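PDB 3WEC: cytochrome P450 from Rhodococcus erythropolis, which hydroxylates the quinoline nitrogen of aurachin alkaloids, probably as a heme-dependent monooxygenase, a step essential for their antibiotic activity. Local coordinates for residues Pro38-Arg41 with Trp47-Ala50; Phe119-Thr124 with Val225-Glu230; Ile267-Ser270 with Gln275-Gln278; Val152-Pro157 with Asn392-Met397. All coordinates share one frame; numbering follows the deposited sequence.

Contact 1: Pro38-Arg41 with Trp47-Ala50; sequences PIHR and WIVA
Trp47 lays its indole ring across the neighbouring strand, against Arg41 and Ile39. CB of Arg41 stands over the six-membered ring of Trp47, 4.0 Å from its centroid and almost on the ring normal, a CH-pi contact over the face. The backbone of Arg41 is close too: its N lies 3.3 Å from CE3 of Trp47. With CG beside the backbone N (chi1 -71°), the Trp47 ring is swung over toward the partner strand. Ile39 adds its CG2 branch, 3.7 Å from CE3 of Trp47, coming in obliquely. The indole nitrogen is engaged elsewhere, by Asp322.

His40 and Ile48 carry the other face of the sheet. Their side chains lie next to each other and point the same way. CE1 of His40 comes 3.6 Å from CB of Ile48, and CG1 of Ile48 makes an off-centre CH-pi contact with the imidazole. ND1 of His40 is buried and has no partner in the model.

Backbone bonds set this register. His40 and Ile48 form the hydrogen-bonded pair: Ile48 N to His40 O is 2.8 Å, and His40 N to Ile48 O is 3.2 Å. Ala50 N to Pro38 O, at 3.0 Å, closes the far end. Ile39 with Val49 and Arg41 with Trp47 are non-hydrogen-bonded pairs.

Strand 47-49 also pairs with strand 323-326, while Leu33 of helix 27-36 touches His40 and Ala50. This is an antiparallel beta hairpin, and it forms the edge of the mixed beta sheet of the cytochrome P450 fold.

Contact 2: Phe119-Thr124 with Val225-Glu230; sequences FTRSTT and VRRLSE
Arg227 reaches across to the backbone carbonyl of Arg121, and the polar part of the contact rests on this one acceptor. NH1 of Arg227 donates to Arg121 O at 3.1 Å, with an N-H...O angle of 152°. The donor stands above the carbonyl plane, about 47° out of it, so it does not use a lone pair. NE of Arg227 adds a weak bond to the same oxygen at 3.5 Å. The Arg227 chain bends at chi2 and chi3, which turns the edge of the guanidinium to the carbonyl.

Both arginines also have acidic partners outside the two segments. NH2 of Arg227 forms a salt bridge with Glu222. The side chain of Arg121 leads away, and its NE pairs with Asp117.

Van der Waals contacts are few. CB of Arg121 lies 3.6 Å from NE of Arg227, and OG of Ser122 lies 3.8 Å from CG of Arg227. Leu224 touches both Ser122 and Phe119, and Phe119 touches the heme.

An arginine thus grips a carbonyl near the C-terminal end of another helix. It ties helix 224-230 to helix 107-121, helices H and C of the cytochrome P450 fold.

Contact 3: Ile267-Ser270 with Gln275-Gln278; sequences ITFS and QFEQ
Phe269 and Phe276 meet with their side chains crossing at about a right angle. The two use different first torsions. In Phe269, CG sits beside the backbone N and opposite the carbonyl carbon (chi1 -71°). In Phe276, CG is opposite the backbone N instead (chi1 -178°). The result is an oblique aromatic pair, with centroids 5.4 Å apart and planes inclined at 56°.

The closest touch is CD1 of Phe269 to CB of Phe276, 3.5 Å. CD1 of Phe276 lies 3.8 Å above one face of the Phe269 ring, toward its rim. The Phe269 ring also reaches the backbone of the second helix: its CE1 is 3.9 Å from the carbonyl carbon of Gln275. Gln275 gives little more than CB here. Its chain bends at chi2, and its OE1 accepts a bond from the backbone N of Val344.

Both phenylalanines are buried. Phe342 meets Phe269 edge-to-face. Leu375 of helix 364-381 also touches Phe269, while Leu378 of that helix and Ile385 of strand 384-387 pack on Phe276. The contact therefore joins the end of the long helix 240-271, the I-helix of the P450 fold, to the next helix, 273-281, beside helix 364-381 and strand 384-387.

Contact 4: Val152-Pro157 with Asn392-Met397; sequences VAEPFP and NYKPGM
Lys394 NZ has two carboxylates near it, and Glu154 is the closer partner. The salt bridge runs from Lys394 NZ to Glu154 OE2. The modelled separation of 2.4 Å is too short for such a pair, so its exact length is doubtful. Glu256 of helix 240-271 is the second partner, through a long and weak ion pair.

The two side chains approach from opposite directions and meet only at their ends. Nothing but these two residues touches across the segments, and their CA atoms are 12.9 Å apart. Both chains are stretched to span that gap. The Glu154 chain is extended beyond CG (chi2 170°), and the twist of its carboxylate (chi3 -9°) leaves OE1 on the side of CB, with OE2 leading. Lys394 is likewise extended from CG to NZ.

Val149 of helix 148-153 touches both side chains, and Ser259 of helix 240-271 touches Glu154. Lys394 is held at its backbone by Gly401. Further along the same loop, Met397 touches the bound aurachin intermediate.

Opposite charges thus link the loop after strand 384-387 to the junction of helices 148-153 and 155-165. With both residues partly exposed, water would be expected to weaken the attraction, while a second carboxylate probably favours the charged form of the lysine.

How the contacts relate
Contact 1 closes first along the chain, in the edge hairpin of the mixed sheet. Contacts 2 and 4 alternate: 119-124, 152-157, 225-230, then 392-397. Contact 3 is nested inside the loop that contact 4 closes. Contacts 3 and 4 touch, CD1 of Ile267 lying 4.0 Å from OH of Tyr393, and their centres are about 20 Å apart. Contacts 1 and 2 lie on opposite sides of the chain's centre, with centres about 39 Å apart. Helix 240-271 relates contacts 2, 3 and 4: it holds 267-270 and packs on residues of contacts 2 and 4. The long central helix thus connects distant parts of the P450 fold around the heme.

Contact 1: Pro38-Arg41 with Trp47-Ala50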
loop_
_atom_site.group_PDB
_atom_site.type_symbol
_atom_site.label_atom_id
_atom_site.label_comp_id
_atom_site.label_asym_id
_atom_site.label_seq_id
_atom_site.Cartn_x
_atom_site.Cartn_y
_atom_site.Cartn_z
ATOM N N PRO A 38 10.466 -21.309 -7.825
ATOM C CA PRO A 38 9.231 -20.735 -7.302
ATOM C C PRO A 38 9.294 -20.369 -5.802
ATOM O O PRO A 38 8.634 -19.413 -5.370
ATOM C CB PRO A 38 8.197 -21.833 -7.556
ATOM C CG PRO A 38 8.977 -23.103 -7.628
ATOM C CD PRO A 38 10.305 -22.724 -8.215
ATOM N N ILE A 39 10.075 -21.115 -5.015
ATOM C CA ILE A 39 10.226 -20.816 -3.573
ATOM C C ILE A 39 11.689 -20.975 -3.180
ATOM O O ILE A 39 12.342 -21.915 -3.623
ATOM C CB ILE A 39 9.353 -21.742 -2.669
ATOM C CG1 ILE A 39 7.855 -21.660 -3.039
ATOM C CG2 ILE A 39 9.545 -21.408 -1.183
ATOM C CD1 ILE A 39 7.314 -22.841 -3.819
ATOM N N HIS A 40 12.216 -20.076 -2.358
ATOM C CA HIS A 40 13.581 -20.264 -1.861
ATOM C C HIS A 40 13.879 -19.459 -0.640
ATOM O O HIS A 40 13.269 -18.409 -0.424
ATOM C CB HIS A 40 14.616 -19.983 -2.952
ATOM C CG HIS A 40 14.700 -18.533 -3.374
ATOM N ND1 HIS A 40 13.707 -17.904 -4.046
ATOM C CD2 HIS A 40 15.726 -17.596 -3.221
ATOM C CE1 HIS A 40 14.081 -16.633 -4.304
ATOM N NE2 HIS A 40 15.312 -16.444 -3.791
ATOM N N ARG A 41 14.800 -19.962 0.180
ATOM C CA ARG A 41 15.349 -19.189 1.284
ATOM C C ARG A 41 16.223 -18.091 0.702
ATOM O O ARG A 41 17.185 -18.356 -0.021
ATOM C CB ARG A 41 16.156 -20.062 2.249
ATOM C CG ARG A 41 16.931 -19.268 3.291
ATOM C CD ARG A 41 17.372 -20.135 4.467
ATOM N NE ARG A 41 18.228 -19.403 5.408
ATOM C CZ ARG A 41 17.813 -18.410 6.200
ATOM N NH1 ARG A 41 16.546 -18.014 6.174
ATOM N NH2 ARG A 41 18.670 -17.806 7.020
ATOM N N TRP A 47 12.010 -16.442 3.333
ATOM C CA TRP A 47 11.600 -17.181 2.146
ATOM C C TRP A 47 10.996 -16.241 1.143
ATOM O O TRP A 47 10.428 -15.217 1.518
ATOM C CB TRP A 47 10.579 -18.226 2.545
ATOM C CG TRP A 47 11.242 -19.321 3.333
ATOM C CD1 TRP A 47 11.472 -19.369 4.711
ATOM C CD2 TRP A 47 11.858 -20.540 2.801
ATOM N NE1 TRP A 47 12.145 -20.503 5.054
ATOM C CE2 TRP A 47 12.408 -21.258 3.960
ATOM C CE3 TRP A 47 11.981 -21.101 1.534
ATOM C CZ2 TRP A 47 13.060 -22.488 3.829
ATOM C CZ3 TRP A 47 12.644 -22.335 1.409
ATOM C CH2 TRP A 47 13.162 -23.015 2.533
ATOM N N ILE A 48 11.113 -16.580 -0.142
ATOM C CA ILE A 48 10.546 -15.769 -1.231
ATOM C C ILE A 48 9.615 -16.647 -2.040
ATOM O O ILE A 48 9.988 -17.741 -2.418
ATOM C CB ILE A 48 11.641 -15.177 -2.155
ATOM C CG1 ILE A 48 12.793 -14.558 -1.346
ATOM C CG2 ILE A 48 11.062 -14.135 -3.098
ATOM C CD1 ILE A 48 12.437 -13.360 -0.468
ATOM N N VAL A 49 8.401 -16.180 -2.300
ATOM C CA VAL A 49 7.385 -17.007 -2.968
ATOM C C VAL A 49 6.853 -16.296 -4.221
ATOM O O VAL A 49 6.429 -15.134 -4.132
ATOM C CB VAL A 49 6.212 -17.336 -2.013
ATOM C CG1 VAL A 49 5.083 -18.034 -2.763
ATOM C CG2 VAL A 49 6.682 -18.206 -0.858
ATOM N N ALA A 50 6.865 -16.994 -5.371
ATOM C CA ALA A 50 6.689 -16.326 -6.673
ATOM C C ALA A 50 5.434 -16.702 -7.497
ATOM O O ALA A 50 4.984 -15.920 -8.348
ATOM C CB ALA A 50 7.960 -16.493 -7.519
#

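Contact 2: Phe119-Thr124 with Val225-Glu230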
loop_
_atom_site.group_PDB
_atom_site.type_symbol
_atom_site.label_atom_id
_atom_site.label_comp_id
_atom_site.label_asym_id
_atom_site.label_seq_id
_atom_site.Cartn_x
_atom_site.Cartn_y
_atom_site.Cartn_z
ATOM N N PHE A 119 -14.959 2.275 9.834
ATOM C CA PHE A 119 -14.241 2.753 8.641
ATOM C C PHE A 119 -15.228 2.873 7.461
ATOM O O PHE A 119 -15.169 3.822 6.665
ATOM C CB PHE A 119 -13.076 1.858 8.242
ATOM C CG PHE A 119 -12.314 2.381 7.049
ATOM C CD1 PHE A 119 -11.339 3.366 7.219
ATOM C CD2 PHE A 119 -12.529 1.876 5.783
ATOM C CE1 PHE A 119 -10.625 3.864 6.124
ATOM C CE2 PHE A 119 -11.816 2.354 4.678
ATOM C CZ PHE A 119 -10.869 3.355 4.838
ATOM N N THR A 120 -16.128 1.910 7.405
ATOM C CA THR A 120 -17.125 1.820 6.379
ATOM C C THR A 120 -18.146 2.949 6.514
ATOM O O THR A 120 -18.541 3.549 5.532
ATOM C CB THR A 120 -17.822 0.459 6.469
ATOM O OG1 THR A 120 -18.332 0.336 7.792
ATOM C CG2 THR A 120 -16.819 -0.671 6.265
ATOM N N ARG A 121 -18.552 3.253 7.733
ATOM C CA ARG A 121 -19.492 4.319 7.994
ATOM C C ARG A 121 -18.942 5.668 7.613
ATOM O O ARG A 121 -19.712 6.597 7.374
ATOM C CB ARG A 121 -19.834 4.351 9.464
ATOM C CG ARG A 121 -20.585 3.137 9.928
ATOM C CD ARG A 121 -20.736 3.164 11.444
ATOM N NE ARG A 121 -21.741 2.224 11.903
ATOM C CZ ARG A 121 -23.048 2.385 11.745
ATOM N NH1 ARG A 121 -23.511 3.446 11.085
ATOM N NH2 ARG A 121 -23.900 1.475 12.220
ATOM N N SER A 122 -17.616 5.771 7.588
ATOM C CA SER A 122 -16.900 6.986 7.219
ATOM C C SER A 122 -16.491 6.970 5.775
ATOM O O SER A 122 -15.753 7.868 5.329
ATOM C CB SER A 122 -15.593 7.100 8.014
ATOM O OG SER A 122 -15.866 7.337 9.371
ATOM N N THR A 123 -16.865 5.921 5.051
ATOM C CA THR A 123 -16.406 5.832 3.646
ATOM C C THR A 123 -17.560 5.470 2.720
ATOM O O THR A 123 -17.358 4.756 1.762
ATOM C CB THR A 123 -15.169 4.875 3.445
ATOM O OG1 THR A 123 -15.459 3.564 3.941
ATOM C CG2 THR A 123 -13.936 5.386 4.162
ATOM N N THR A 124 -18.766 5.941 3.023
ATOM C CA THR A 124 -19.973 5.605 2.211
ATOM C C THR A 124 -20.159 6.548 1.000
ATOM O O THR A 124 -19.420 7.514 0.855
ATOM C CB THR A 124 -21.269 5.697 3.018
ATOM O OG1 THR A 124 -21.550 7.080 3.281
ATOM C CG2 THR A 124 -21.151 4.916 4.316
ATOM N N VAL A 225 -12.130 9.579 13.121
ATOM C CA VAL A 225 -11.723 9.753 14.514
ATOM C C VAL A 225 -12.923 9.672 15.407
ATOM O O VAL A 225 -12.904 8.962 16.406
ATOM C CB VAL A 225 -11.017 11.097 14.793
ATOM C CG1 VAL A 225 -10.516 11.106 16.222
ATOM C CG2 VAL A 225 -9.859 11.286 13.850
ATOM N N ARG A 226 -13.977 10.397 15.056
ATOM C CA ARG A 226 -15.129 10.431 15.935
ATOM C C ARG A 226 -15.785 9.043 15.939
ATOM O O ARG A 226 -16.075 8.513 16.984
ATOM C CB ARG A 226 -16.128 11.539 15.546
ATOM C CG ARG A 226 -17.173 11.826 16.623
ATOM C CD ARG A 226 -18.454 12.395 16.029
ATOM N NE ARG A 226 -18.502 13.854 16.102
ATOM C CZ ARG A 226 -19.230 14.624 15.288
ATOM N NH1 ARG A 226 -19.954 14.068 14.327
ATOM N NH2 ARG A 226 -19.231 15.954 15.421
ATOM N N ARG A 227 -15.975 8.440 14.771
ATOM C CA ARG A 227 -16.669 7.152 14.705
ATOM C C ARG A 227 -15.915 6.011 15.394
ATOM O O ARG A 227 -16.564 5.100 15.886
ATOM C CB ARG A 227 -17.005 6.778 13.273
ATOM C CG ARG A 227 -17.840 7.816 12.593
ATOM C CD ARG A 227 -19.078 7.226 11.978
ATOM N NE ARG A 227 -19.246 7.722 10.615
ATOM C CZ ARG A 227 -19.647 8.949 10.279
ATOM N NH1 ARG A 227 -19.743 9.261 8.996
ATOM N NH2 ARG A 227 -19.962 9.861 11.209
ATOM N N LEU A 228 -14.579 6.085 15.415
ATOM C CA LEU A 228 -13.714 5.140 16.130
ATOM C C LEU A 228 -13.970 5.185 17.639
ATOM O O LEU A 228 -13.931 4.157 18.321
ATOM C CB LEU A 228 -12.221 5.419 15.843
ATOM C CG LEU A 228 -11.684 4.901 14.489
ATOM C CD1 LEU A 228 -10.251 5.322 14.233
ATOM C CD2 LEU A 228 -11.796 3.390 14.334
ATOM N N SER A 229 -14.221 6.394 18.150
ATOM C CA SER A 229 -14.763 6.574 19.526
ATOM C C SER A 229 -16.143 5.918 19.762
ATOM O O SER A 229 -16.334 5.275 20.791
ATOM C CB SER A 229 -14.861 8.057 19.915
ATOM O OG SER A 229 -13.815 8.810 19.351
ATOM N N GLU A 230 -17.103 6.103 18.842
ATOM C CA GLU A 230 -18.502 5.639 19.065
ATOM C C GLU A 230 -18.748 4.154 18.856
ATOM O O GLU A 230 -19.775 3.638 19.286
ATOM C CB GLU A 230 -19.476 6.374 18.163
ATOM C CG GLU A 230 -19.716 7.838 18.493
ATOM C CD GLU A 230 -20.253 8.604 17.290
ATOM O OE1 GLU A 230 -20.221 8.048 16.161
ATOM O OE2 GLU A 230 -20.706 9.758 17.471
#

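Contact 3: Ile267-Ser270 with Gln275-Gln278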
loop_
_atom_site.group_PDB
_atom_site.type_symbol
_atom_site.label_atom_id
_atom_site.label_comp_id
_atom_site.label_asym_id
_atom_site.label_seq_id
_atom_site.Cartn_x
_atom_site.Cartn_y
_atom_site.Cartn_z
ATOM N N ILE A 267 2.667 6.070 -15.889
ATOM C CA ILE A 267 3.730 5.368 -16.613
ATOM C C ILE A 267 3.138 4.315 -17.546
ATOM O O ILE A 267 3.571 4.189 -18.661
ATOM C CB ILE A 267 4.715 4.680 -15.623
ATOM C CG1 ILE A 267 5.328 5.708 -14.657
ATOM C CG2 ILE A 267 5.786 3.869 -16.359
ATOM C CD1 ILE A 267 5.992 5.134 -13.425
ATOM N N THR A 268 2.158 3.549 -17.062
ATOM C CA THR A 268 1.557 2.452 -17.856
ATOM C C THR A 268 0.695 2.918 -19.052
ATOM O O THR A 268 0.795 2.375 -20.150
ATOM C CB THR A 268 0.773 1.504 -16.919
ATOM O OG1 THR A 268 1.594 1.152 -15.816
ATOM C CG2 THR A 268 0.338 0.226 -17.623
ATOM N N PHE A 269 -0.142 3.928 -18.871
ATOM C CA PHE A 269 -0.848 4.483 -20.041
ATOM C C PHE A 269 0.051 5.266 -21.019
ATOM O O PHE A 269 -0.310 5.440 -22.180
ATOM C CB PHE A 269 -2.080 5.294 -19.616
ATOM C CG PHE A 269 -3.213 4.446 -19.094
ATOM C CD1 PHE A 269 -3.753 3.422 -19.864
ATOM C CD2 PHE A 269 -3.751 4.677 -17.847
ATOM C CE1 PHE A 269 -4.794 2.641 -19.392
ATOM C CE2 PHE A 269 -4.794 3.893 -17.365
ATOM C CZ PHE A 269 -5.319 2.880 -18.140
ATOM N N SER A 270 1.219 5.711 -20.564
ATOM C CA SER A 270 2.227 6.336 -21.421
ATOM C C SER A 270 2.836 5.257 -22.311
ATOM O O SER A 270 3.005 5.429 -23.526
ATOM C CB SER A 270 3.328 6.989 -20.579
ATOM O OG SER A 270 4.245 7.731 -21.384
ATOM N N GLN A 275 -4.404 1.261 -24.862
ATOM C CA GLN A 275 -5.224 0.782 -23.737
ATOM C C GLN A 275 -5.948 1.960 -23.093
ATOM O O GLN A 275 -7.069 1.830 -22.582
ATOM C CB GLN A 275 -4.360 0.081 -22.666
ATOM C CG GLN A 275 -3.692 -1.223 -23.086
ATOM C CD GLN A 275 -4.687 -2.303 -23.489
ATOM O OE1 GLN A 275 -5.730 -2.460 -22.861
ATOM N NE2 GLN A 275 -4.368 -3.049 -24.550
ATOM N N PHE A 276 -5.267 3.104 -23.095
ATOM C CA PHE A 276 -5.835 4.355 -22.630
ATOM C C PHE A 276 -6.958 4.770 -23.564
ATOM O O PHE A 276 -8.052 5.085 -23.105
ATOM C CB PHE A 276 -4.759 5.443 -22.554
ATOM C CG PHE A 276 -5.269 6.757 -22.037
ATOM C CD1 PHE A 276 -5.717 6.883 -20.718
ATOM C CD2 PHE A 276 -5.321 7.868 -22.873
ATOM C CE1 PHE A 276 -6.193 8.093 -20.244
ATOM C CE2 PHE A 276 -5.794 9.080 -22.395
ATOM C CZ PHE A 276 -6.229 9.193 -21.083
ATOM N N GLU A 277 -6.679 4.739 -24.873
ATOM C CA GLU A 277 -7.676 5.037 -25.896
ATOM C C GLU A 277 -8.976 4.242 -25.673
ATOM O O GLU A 277 -10.079 4.810 -25.741
ATOM C CB GLU A 277 -7.101 4.821 -27.309
ATOM C CG GLU A 277 -6.640 6.114 -27.969
ATOM C CD GLU A 277 -5.555 5.917 -29.015
ATOM O OE1 GLU A 277 -5.702 5.044 -29.908
ATOM O OE2 GLU A 277 -4.552 6.661 -28.961
ATOM N N GLN A 278 -8.828 2.950 -25.368
ATOM C CA GLN A 278 -9.937 2.066 -24.977
ATOM C C GLN A 278 -10.777 2.634 -23.828
ATOM O O GLN A 278 -12.005 2.602 -23.894
ATOM C CB GLN A 278 -9.401 0.695 -24.551
ATOM C CG GLN A 278 -8.539 -0.007 -25.587
ATOM C CD GLN A 278 -9.316 -1.002 -26.429
ATOM O OE1 GLN A 278 -10.242 -0.644 -27.168
ATOM N NE2 GLN A 278 -8.931 -2.269 -26.327
#

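Contact 4: Val152-Pro157 with Asn392-Met397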
loop_
_atom_site.group_PDB
_atom_site.type_symbol
_atom_site.label_atom_id
_atom_site.label_comp_id
_atom_site.label_asym_id
_atom_site.label_seq_id
_atom_site.Cartn_x
_atom_site.Cartn_y
_atom_site.Cartn_z
ATOM N N VAL A 152 0.856 15.969 -7.565
ATOM C CA VAL A 152 -0.406 15.387 -7.971
ATOM C C VAL A 152 -0.715 14.063 -7.324
ATOM O O VAL A 152 -1.812 13.854 -6.802
ATOM C CB VAL A 152 -0.429 15.147 -9.482
ATOM C CG1 VAL A 152 -1.787 14.612 -9.896
ATOM C CG2 VAL A 152 -0.056 16.417 -10.234
ATOM N N ALA A 153 0.195 13.119 -7.425
ATOM C CA ALA A 153 -0.123 11.831 -6.827
ATOM C C ALA A 153 -0.122 11.923 -5.314
ATOM O O ALA A 153 -1.007 11.361 -4.657
ATOM C CB ALA A 153 0.821 10.737 -7.298
ATOM N N GLU A 154 0.849 12.623 -4.729
ATOM C CA GLU A 154 0.942 12.509 -3.262
ATOM C C GLU A 154 -0.169 13.312 -2.516
ATOM O O GLU A 154 -0.686 12.826 -1.494
ATOM C CB GLU A 154 2.360 12.810 -2.740
ATOM C CG GLU A 154 3.370 11.676 -2.947
ATOM C CD GLU A 154 4.800 12.093 -2.648
ATOM O OE1 GLU A 154 5.041 13.292 -2.448
ATOM O OE2 GLU A 154 5.696 11.217 -2.642
ATOM N N PRO A 155 -0.547 14.514 -3.035
ATOM C CA PRO A 155 -1.591 15.252 -2.331
ATOM C C PRO A 155 -3.003 14.663 -2.432
ATOM O O PRO A 155 -3.834 14.921 -1.545
ATOM C CB PRO A 155 -1.521 16.652 -2.961
ATOM C CG PRO A 155 -0.098 16.754 -3.444
ATOM C CD PRO A 155 0.168 15.382 -3.991
ATOM N N PHE A 156 -3.266 13.858 -3.457
ATOM C CA PHE A 156 -4.615 13.348 -3.663
ATOM C C PHE A 156 -5.074 12.460 -2.453
ATOM O O PHE A 156 -6.038 12.801 -1.754
ATOM C CB PHE A 156 -4.738 12.749 -5.103
ATOM C CG PHE A 156 -5.992 11.972 -5.352
ATOM C CD1 PHE A 156 -7.230 12.435 -4.922
ATOM C CD2 PHE A 156 -5.925 10.733 -6.005
ATOM C CE1 PHE A 156 -8.388 11.699 -5.145
ATOM C CE2 PHE A 156 -7.058 9.999 -6.234
ATOM C CZ PHE A 156 -8.302 10.478 -5.799
ATOM N N PRO A 157 -4.358 11.358 -2.136
ATOM C CA PRO A 157 -4.753 10.647 -0.911
ATOM C C PRO A 157 -4.666 11.449 0.402
ATOM O O PRO A 157 -5.454 11.192 1.334
ATOM C CB PRO A 157 -3.756 9.459 -0.870
ATOM C CG PRO A 157 -2.602 9.958 -1.682
ATOM C CD PRO A 157 -3.292 10.633 -2.832
ATOM N N ASN A 392 13.031 7.065 -12.518
ATOM C CA ASN A 392 13.640 6.866 -11.215
ATOM C C ASN A 392 12.588 6.452 -10.185
ATOM O O ASN A 392 11.609 7.159 -9.971
ATOM C CB ASN A 392 14.329 8.163 -10.774
ATOM C CG ASN A 392 15.516 8.516 -11.659
ATOM O OD1 ASN A 392 16.390 7.673 -11.906
ATOM N ND2 ASN A 392 15.560 9.761 -12.135
ATOM N N TYR A 393 12.816 5.301 -9.563
ATOM C CA TYR A 393 11.936 4.730 -8.572
ATOM C C TYR A 393 12.375 5.041 -7.145
ATOM O O TYR A 393 13.557 5.162 -6.880
ATOM C CB TYR A 393 11.838 3.220 -8.791
ATOM C CG TYR A 393 11.029 2.909 -10.000
ATOM C CD1 TYR A 393 9.652 2.726 -9.890
ATOM C CD2 TYR A 393 11.613 2.803 -11.264
ATOM C CE1 TYR A 393 8.879 2.455 -11.009
ATOM C CE2 TYR A 393 10.840 2.522 -12.389
ATOM C CZ TYR A 393 9.464 2.358 -12.247
ATOM O OH TYR A 393 8.639 2.079 -13.321
ATOM N N LYS A 394 11.400 5.199 -6.247
ATOM C CA LYS A 394 11.648 5.403 -4.819
ATOM C C LYS A 394 12.494 4.253 -4.241
ATOM O O LYS A 394 12.438 3.123 -4.731
ATOM C CB LYS A 394 10.329 5.572 -4.050
ATOM C CG LYS A 394 9.827 7.017 -3.988
ATOM C CD LYS A 394 8.394 7.175 -3.468
ATOM C CE LYS A 394 8.258 8.609 -2.918
ATOM N NZ LYS A 394 6.865 9.144 -2.781
ATOM N N PRO A 395 13.343 4.547 -3.245
ATOM C CA PRO A 395 13.980 3.378 -2.648
ATOM C C PRO A 395 13.012 2.599 -1.750
ATOM O O PRO A 395 11.873 3.048 -1.509
ATOM C CB PRO A 395 15.155 3.987 -1.866
ATOM C CG PRO A 395 15.455 5.279 -2.596
ATOM C CD PRO A 395 14.071 5.792 -2.941
ATOM N N GLY A 396 13.431 1.417 -1.318
ATOM C CA GLY A 396 12.705 0.672 -0.313
ATOM C C GLY A 396 12.603 -0.792 -0.649
ATOM O O GLY A 396 12.851 -1.187 -1.772
ATOM N N MET A 397 12.208 -1.600 0.325
ATOM C CA MET A 397 12.261 -3.059 0.176
ATOM C C MET A 397 11.041 -3.674 -0.503
ATOM O O MET A 397 11.198 -4.554 -1.339
ATOM C CB MET A 397 12.522 -3.739 1.520
ATOM C CG MET A 397 13.990 -3.754 1.902
ATOM S SD MET A 397 14.388 -4.904 3.246
ATOM C CE MET A 397 12.931 -5.993 3.200
#